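Local coordinates for protein ribonuclease J (Methanolobus psychrophilus R15, PDB 5HAB) that probably degrades RNA as an exoribonuclease of the metallo-beta-lactamase, beta-CASP family, at residues T186-F197 against L217-E228. The protein carries 1 engineered substitution. Residues are numbered along the deposited sequence; the frame is centred on the assembly and turned at random.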
# COMPACT_ATOMS: atom_id res chain seq x y z
N THR B 186 4.81 -45.06 7.92
CA THR B 186 6.00 -45.64 8.52
C THR B 186 5.57 -46.50 9.70
O THR B 186 4.44 -46.35 10.19
CB THR B 186 6.98 -44.56 9.03
OG1 THR B 186 6.54 -44.07 10.30
CG2 THR B 186 7.08 -43.40 8.04
N PRO B 187 6.45 -47.39 10.19
CA PRO B 187 6.10 -48.20 11.36
C PRO B 187 5.73 -47.39 12.61
O PRO B 187 5.08 -47.93 13.50
CB PRO B 187 7.37 -49.03 11.62
CG PRO B 187 8.45 -48.39 10.80
CD PRO B 187 7.75 -47.79 9.63
N SER B 188 6.14 -46.12 12.67
CA SER B 188 5.83 -45.27 13.82
C SER B 188 4.67 -44.31 13.55
O SER B 188 4.30 -43.53 14.43
CB SER B 188 7.05 -44.47 14.25
OG SER B 188 7.95 -45.27 15.01
N GLY B 189 4.11 -44.36 12.34
CA GLY B 189 3.02 -43.46 11.99
C GLY B 189 3.21 -42.76 10.66
O GLY B 189 4.13 -43.09 9.91
N ALA B 190 2.36 -41.78 10.37
CA ALA B 190 2.31 -41.19 9.03
C ALA B 190 2.92 -39.78 8.94
O ALA B 190 2.76 -38.98 9.85
CB ALA B 190 0.87 -41.16 8.53
N VAL B 191 3.58 -39.50 7.83
CA VAL B 191 4.03 -38.15 7.53
C VAL B 191 3.18 -37.59 6.40
O VAL B 191 3.15 -38.15 5.32
CB VAL B 191 5.52 -38.10 7.17
CG1 VAL B 191 5.91 -36.70 6.74
CG2 VAL B 191 6.37 -38.57 8.35
N VAL B 192 2.47 -36.50 6.66
CA VAL B 192 1.54 -35.97 5.67
C VAL B 192 2.10 -34.70 5.05
O VAL B 192 2.65 -33.84 5.73
CB VAL B 192 0.15 -35.71 6.28
CG1 VAL B 192 -0.79 -35.14 5.25
CG2 VAL B 192 -0.41 -37.01 6.84
N TYR B 193 1.98 -34.63 3.73
CA TYR B 193 2.42 -33.51 2.93
C TYR B 193 1.20 -32.95 2.21
O TYR B 193 0.55 -33.65 1.41
CB TYR B 193 3.51 -33.97 1.96
CG TYR B 193 4.05 -32.95 0.97
CD1 TYR B 193 3.36 -32.65 -0.19
CD2 TYR B 193 5.29 -32.35 1.18
CE1 TYR B 193 3.87 -31.74 -1.11
CE2 TYR B 193 5.80 -31.44 0.27
CZ TYR B 193 5.09 -31.15 -0.88
OH TYR B 193 5.59 -30.25 -1.79
N ALA B 194 0.89 -31.69 2.50
CA ALA B 194 -0.29 -31.03 1.98
C ALA B 194 0.07 -29.63 1.49
O ALA B 194 -0.15 -28.64 2.18
CB ALA B 194 -1.37 -30.96 3.04
N CYS B 195 0.60 -29.57 0.28
CA CYS B 195 1.08 -28.32 -0.29
C CYS B 195 0.44 -28.07 -1.65
O CYS B 195 0.16 -29.02 -2.39
CB CYS B 195 2.60 -28.35 -0.40
SG CYS B 195 3.46 -28.61 1.17
N ASP B 196 0.22 -26.80 -1.98
CA ASP B 196 -0.55 -26.40 -3.16
C ASP B 196 -1.94 -27.02 -3.12
O ASP B 196 -2.30 -27.81 -3.99
CB ASP B 196 0.17 -26.78 -4.45
CG ASP B 196 1.15 -25.72 -4.90
OD1 ASP B 196 1.43 -24.79 -4.12
OD2 ASP B 196 1.64 -25.82 -6.04
N PHE B 197 -2.71 -26.65 -2.12
CA PHE B 197 -4.04 -27.20 -1.97
C PHE B 197 -5.05 -26.18 -1.47
O PHE B 197 -4.70 -25.09 -1.01
CB PHE B 197 -4.03 -28.36 -0.99
CG PHE B 197 -4.14 -27.94 0.44
CD1 PHE B 197 -3.02 -27.50 1.13
CD2 PHE B 197 -5.37 -27.96 1.10
CE1 PHE B 197 -3.12 -27.11 2.45
CE2 PHE B 197 -5.46 -27.56 2.42
CZ PHE B 197 -4.34 -27.13 3.09
N LEU B 217 -6.84 -40.54 9.50
CA LEU B 217 -5.39 -40.34 9.62
C LEU B 217 -5.03 -39.68 10.94
O LEU B 217 -4.09 -40.10 11.62
CB LEU B 217 -4.85 -39.49 8.47
CG LEU B 217 -4.27 -40.20 7.26
CD1 LEU B 217 -3.83 -39.18 6.24
CD2 LEU B 217 -3.10 -41.07 7.67
N GLY B 218 -5.77 -38.63 11.28
CA GLY B 218 -5.61 -37.97 12.55
C GLY B 218 -5.65 -38.94 13.72
O GLY B 218 -4.81 -38.89 14.61
N LYS B 219 -6.64 -39.83 13.70
CA LYS B 219 -6.80 -40.80 14.78
C LYS B 219 -5.75 -41.92 14.75
O LYS B 219 -5.38 -42.45 15.80
CB LYS B 219 -8.21 -41.39 14.73
CG LYS B 219 -9.28 -40.36 15.06
CD LYS B 219 -10.67 -40.85 14.72
CE LYS B 219 -11.70 -39.74 14.91
NZ LYS B 219 -12.98 -40.02 14.22
N GLU B 220 -5.27 -42.27 13.56
CA GLU B 220 -4.28 -43.32 13.40
C GLU B 220 -2.90 -42.87 13.88
O GLU B 220 -2.12 -43.67 14.39
CB GLU B 220 -4.20 -43.77 11.94
CG GLU B 220 -5.46 -44.48 11.44
CD GLU B 220 -5.49 -44.63 9.93
OE1 GLU B 220 -4.44 -44.39 9.28
OE2 GLU B 220 -6.56 -44.97 9.39
N GLY B 221 -2.60 -41.59 13.70
CA GLY B 221 -1.36 -41.03 14.19
C GLY B 221 -0.52 -40.36 13.12
O GLY B 221 0.07 -41.04 12.28
N VAL B 222 -0.49 -39.03 13.14
CA VAL B 222 0.34 -38.27 12.21
C VAL B 222 1.53 -37.71 12.96
O VAL B 222 1.38 -36.92 13.89
CB VAL B 222 -0.47 -37.16 11.51
CG1 VAL B 222 0.43 -36.35 10.59
CG2 VAL B 222 -1.61 -37.76 10.72
N ILE B 223 2.72 -38.14 12.55
CA ILE B 223 3.98 -37.69 13.14
C ILE B 223 4.26 -36.23 12.80
O ILE B 223 4.64 -35.44 13.66
CB ILE B 223 5.15 -38.58 12.67
CG1 ILE B 223 4.90 -40.04 13.04
CG2 ILE B 223 6.46 -38.08 13.25
CD1 ILE B 223 5.93 -41.00 12.45
N ALA B 224 4.07 -35.89 11.53
CA ALA B 224 4.44 -34.57 11.05
C ALA B 224 3.57 -34.16 9.87
O ALA B 224 3.21 -34.99 9.02
CB ALA B 224 5.91 -34.53 10.66
N LEU B 225 3.21 -32.89 9.84
CA LEU B 225 2.51 -32.31 8.71
C LEU B 225 3.40 -31.26 8.06
O LEU B 225 3.90 -30.35 8.73
CB LEU B 225 1.18 -31.68 9.16
CG LEU B 225 0.46 -30.79 8.14
CD1 LEU B 225 0.07 -31.58 6.91
CD2 LEU B 225 -0.77 -30.13 8.76
N ILE B 226 3.65 -31.44 6.77
CA ILE B 226 4.28 -30.41 5.96
C ILE B 226 3.17 -29.78 5.16
O ILE B 226 2.51 -30.46 4.38
CB ILE B 226 5.39 -30.97 5.05
CG1 ILE B 226 6.53 -31.56 5.88
CG2 ILE B 226 5.89 -29.90 4.08
CD1 ILE B 226 6.42 -33.06 6.10
N THR B 227 2.94 -28.49 5.36
CA THR B 227 1.82 -27.84 4.68
C THR B 227 2.23 -26.44 4.25
O THR B 227 3.13 -25.83 4.84
CB THR B 227 0.56 -27.81 5.58
OG1 THR B 227 -0.57 -27.38 4.81
CG2 THR B 227 0.74 -26.89 6.78
N GLU B 228 1.60 -25.95 3.20
CA GLU B 228 1.92 -24.64 2.64
C GLU B 228 1.54 -23.51 3.60
O GLU B 228 0.61 -23.64 4.38
CB GLU B 228 1.20 -24.45 1.30
CG GLU B 228 -0.32 -24.40 1.43
CD GLU B 228 -0.99 -23.77 0.23
OE1 GLU B 228 -0.90 -24.34 -0.87
OE2 GLU B 228 -1.61 -22.69 0.38
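Val-192 in strand 189-194 bonds to both Ala-224 and Ile-226 of strand 222-228, its N giving to Ala-224 O and its O accepting from Ile-226 N at 2.8 Å, the ladder of a parallel pair; the axes of 189-194 and 224-228 approach to 4.7 Å and lie 6° from parallel. A beta bulge at Ile-223 shifts the register by one residue, and Ala-190 O still receives Ile-223 N. Gly-189 and Gly-221 both take positive phi, which suits glycine where the turn and the helix give way to strand.

On one face Val-191 CG1 meets Ile-226 CD1 at 3.7 Å. With CG1 turned beside the backbone N (chi1 -64°), Ile-226 sends CG2 the other way, to Tyr-193 CD2 at 3.8 Å and the sulfur of Cys-195. On the other face, Val-192 CG2 touches Val-222 CG1 at 3.9 Å and Leu-217 CD1 of the preceding helix, and its CG1 meets Leu-225 CD1. Ala-190 CB, small enough to sit under that helix, lies 4.1 Å from Leu-217 CD2.

Polar groups take over at the C-terminal ends. Thr-227 OG1 donates to Ala-194 O (2.9 Å) in the carbonyl plane. Phe-197 N reaches Glu-228 OE1 (3.2 Å) from above the carboxylate plane; His-410 also bonds this oxygen, so two partners help fix the buried group. Asp-196 bonds His-104, near Asp-108, His-410 and His-432, and packs on an RNA phosphate, consistent with the active-site end of a metallo-beta-lactamase fold.

The pair forms a beta-alpha-beta crossover through helix 211-220, within a mixed sheet between strands 179-186 and 427-431; Ile-226 packs on strand 24-32, and Val-192 and Leu-225 on helix 413-423.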